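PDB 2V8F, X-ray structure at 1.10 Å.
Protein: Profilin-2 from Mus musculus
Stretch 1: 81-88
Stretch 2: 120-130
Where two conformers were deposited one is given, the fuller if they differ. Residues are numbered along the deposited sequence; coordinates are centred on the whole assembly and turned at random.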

# COMPACT_ATOMS: atom_id res chain seq x y z
N ASP A 81 -5.45 24.91 -16.35
CA ASP A 81 -5.52 23.84 -17.32
C ASP A 81 -4.16 23.20 -17.50
O ASP A 81 -3.12 23.88 -17.53
CB ASP A 81 -6.08 24.32 -18.69
CG ASP A 81 -7.57 23.99 -18.64
OD1 ASP A 81 -8.00 23.50 -17.56
OD2 ASP A 81 -8.27 24.21 -19.63
N GLY A 82 -4.17 21.88 -17.58
CA GLY A 82 -2.92 21.17 -17.81
C GLY A 82 -2.12 20.99 -16.55
O GLY A 82 -0.98 20.53 -16.54
N ASP A 83 -2.72 21.40 -15.43
CA ASP A 83 -2.01 21.25 -14.15
C ASP A 83 -2.98 20.59 -13.16
O ASP A 83 -2.84 19.42 -12.80
CB ASP A 83 -1.50 22.61 -13.68
CG ASP A 83 -0.67 22.55 -12.42
OD1 ASP A 83 -0.83 21.59 -11.67
OD2 ASP A 83 0.13 23.47 -12.19
N CYS A 84 -3.96 21.33 -12.68
CA CYS A 84 -5.03 20.80 -11.86
C CYS A 84 -4.52 20.23 -10.52
O CYS A 84 -5.02 19.23 -10.04
CB CYS A 84 -5.79 19.68 -12.59
SG CYS A 84 -6.63 20.36 -14.08
N THR A 85 -3.53 20.89 -9.92
CA THR A 85 -3.00 20.50 -8.65
C THR A 85 -3.10 21.65 -7.66
O THR A 85 -3.17 22.82 -8.00
CB THR A 85 -1.53 19.99 -8.73
OG1 THR A 85 -0.70 21.09 -9.08
CG2 THR A 85 -1.40 18.82 -9.70
N MET A 86 -3.01 21.28 -6.37
CA MET A 86 -2.73 22.21 -5.31
C MET A 86 -1.69 21.58 -4.37
O MET A 86 -1.71 20.38 -4.17
CB MET A 86 -3.90 22.49 -4.38
CG MET A 86 -5.07 23.31 -4.79
SD MET A 86 -6.32 23.04 -3.51
CE MET A 86 -6.03 24.34 -2.39
N ASP A 87 -0.86 22.43 -3.84
CA ASP A 87 0.13 22.06 -2.85
C ASP A 87 -0.25 22.65 -1.51
O ASP A 87 -0.58 23.82 -1.37
CB ASP A 87 1.49 22.53 -3.34
CG ASP A 87 1.76 21.98 -4.75
OD1 ASP A 87 1.87 20.74 -4.86
OD2 ASP A 87 1.89 22.81 -5.69
N ILE A 88 -0.19 21.75 -0.51
CA ILE A 88 -0.61 22.06 0.84
C ILE A 88 0.46 21.64 1.84
O ILE A 88 1.30 20.79 1.51
CB ILE A 88 -1.95 21.33 1.09
CG1 ILE A 88 -3.08 21.97 0.28
CG2 ILE A 88 -2.36 21.20 2.54
CD1 ILE A 88 -4.35 21.17 0.13
N HIS A 120 9.84 16.34 0.23
CA HIS A 120 9.48 17.66 -0.28
C HIS A 120 8.30 17.57 -1.23
O HIS A 120 7.95 16.50 -1.69
CB HIS A 120 10.71 18.31 -0.93
CG HIS A 120 11.86 18.44 0.01
ND1 HIS A 120 11.71 19.01 1.23
CD2 HIS A 120 13.15 18.06 -0.10
CE1 HIS A 120 12.87 18.99 1.85
NE2 HIS A 120 13.77 18.42 1.05
N GLY A 121 7.72 18.74 -1.51
CA GLY A 121 6.51 18.78 -2.29
C GLY A 121 6.55 18.65 -3.78
O GLY A 121 5.47 18.43 -4.37
N GLY A 122 7.70 18.80 -4.43
CA GLY A 122 7.78 18.66 -5.87
C GLY A 122 7.41 17.29 -6.39
O GLY A 122 6.59 17.17 -7.30
N GLY A 123 8.04 16.26 -5.81
CA GLY A 123 7.81 14.87 -6.15
C GLY A 123 6.37 14.47 -5.87
O GLY A 123 5.72 13.73 -6.60
N LEU A 124 5.85 14.99 -4.76
CA LEU A 124 4.47 14.70 -4.44
C LEU A 124 3.53 15.31 -5.46
O LEU A 124 2.55 14.67 -5.85
CB LEU A 124 4.15 15.24 -3.07
CG LEU A 124 4.90 14.64 -1.90
CD1 LEU A 124 4.58 15.39 -0.62
CD2 LEU A 124 4.65 13.17 -1.67
N ASN A 125 3.83 16.54 -5.90
CA ASN A 125 3.01 17.19 -6.91
C ASN A 125 3.00 16.38 -8.18
O ASN A 125 1.94 16.17 -8.77
CB ASN A 125 3.52 18.63 -7.14
CG ASN A 125 2.62 19.35 -8.14
OD1 ASN A 125 2.77 19.19 -9.35
ND2 ASN A 125 1.70 20.13 -7.58
N LYS A 126 4.14 15.87 -8.60
CA LYS A 126 4.23 15.10 -9.84
C LYS A 126 3.36 13.86 -9.71
O LYS A 126 2.63 13.47 -10.62
CB LYS A 126 5.70 14.79 -10.12
CG LYS A 126 6.58 15.91 -10.66
CD LYS A 126 8.06 15.64 -10.42
CE LYS A 126 8.98 16.60 -11.14
NZ LYS A 126 8.30 17.36 -12.23
N LYS A 127 3.42 13.19 -8.57
CA LYS A 127 2.60 12.01 -8.31
C LYS A 127 1.11 12.29 -8.41
O LYS A 127 0.36 11.58 -9.07
CB LYS A 127 2.92 11.53 -6.89
CG LYS A 127 2.29 10.23 -6.45
CD LYS A 127 2.86 9.71 -5.14
CE LYS A 127 4.27 9.17 -5.31
NZ LYS A 127 4.31 7.84 -5.99
N ALA A 128 0.67 13.36 -7.75
CA ALA A 128 -0.73 13.75 -7.79
C ALA A 128 -1.18 14.15 -9.21
O ALA A 128 -2.27 13.80 -9.68
CB ALA A 128 -1.06 14.86 -6.79
N TYR A 129 -0.35 14.94 -9.86
CA TYR A 129 -0.59 15.35 -11.23
C TYR A 129 -0.80 14.13 -12.12
O TYR A 129 -1.72 14.11 -12.92
CB TYR A 129 0.56 16.23 -11.74
CG TYR A 129 0.50 16.38 -13.25
CD1 TYR A 129 -0.35 17.34 -13.81
CD2 TYR A 129 1.25 15.60 -14.12
CE1 TYR A 129 -0.45 17.51 -15.17
CE2 TYR A 129 1.15 15.75 -15.47
CZ TYR A 129 0.30 16.71 -15.98
OH TYR A 129 0.24 16.84 -17.35
N SER A 130 0.16 13.20 -12.10
CA SER A 130 0.13 12.10 -13.06
C SER A 130 -1.07 11.21 -12.81
O SER A 130 -1.70 10.78 -13.78
CB SER A 130 1.43 11.30 -12.93
OG SER A 130 2.51 12.09 -13.38
O HOH W 1 -3.43 16.62 -13.42
O HOH W 2 1.70 20.24 -11.60
O HOH W 3 3.14 19.20 -2.95

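The contact is small, 274 Å² of buried surface counted over both sides, and its direct polar bonds converge on one side chain. Asn-125 sits on the face of the helix that looks at the strand, and its amide nitrogen makes both direct hydrogen bonds between the stretches. ND2 of Asn-125 donates to OG1 of Thr-85 at 3.0 Å and to OD1 of Asp-87 at 2.8 Å, with N-H...acceptor angles of 158° and 164°. Two nearly straight bonds use both amide protons. They are possible because Thr-85 and Asp-87 lie two apart on an extended strand, so both CA-to-CB bonds point toward the helix, while that of Met-86, between them, points away.

The threonine hydroxyl has a second role. OG1 of Thr-85 donates to OD1 of Asp-83 at 2.6 Å, so it accepts from the helix and gives its proton to the loop just before the strand. A weak bond from N of Thr-85 to OD1 of Asp-83, 3.3 Å long, closes the same small motif. Donation thus runs in one direction, from the amide of Asn-125 to the hydroxyl of Thr-85 and from that hydroxyl to the carboxylate of Asp-83. OD2 of Asp-87 is hydrogen-bonded elsewhere in the structure.

Water completes the polar pattern at three points. Water 2 donates to OD1 of Asn-125 at 2.7 Å and to OD1 of Asp-83 at 2.9 Å, joining two acceptors that could not bond to each other directly; the other end of the Asn-125 amide is thereby also engaged. Water 1 does the same for two backbone carbonyls, donating to O of Asp-83 at 2.9 Å and O of Tyr-129 at 3.1 Å. Water 3 lies 2.8 Å from both OD1 of Asp-87 and O of Gly-121, a pair 4.3 Å apart.

Packing is concentrated one helical turn beyond Asn-125, at Tyr-129. Its CA-to-CB bond points sideways, but with chi1 in the t well the ring reaches the loop. O of Asp-83 meets the ring edge, 3.4 Å from CD1 of Tyr-129, and O of Gly-82 approaches CE1 of Tyr-129 obliquely, also at 3.4 Å. The main aliphatic contact is CG2 of Thr-85 against CB of Tyr-129 at 3.8 Å, so Thr-85 serves both parts of the contact, with its hydroxyl on Asn-125 and its methyl on Tyr-129.

The rule to read here is one of spacing: helix positions four apart, Asn-125 and Tyr-129, address alternate strand positions and the preceding loop, with the helix running roughly antiparallel to the strand at 148°.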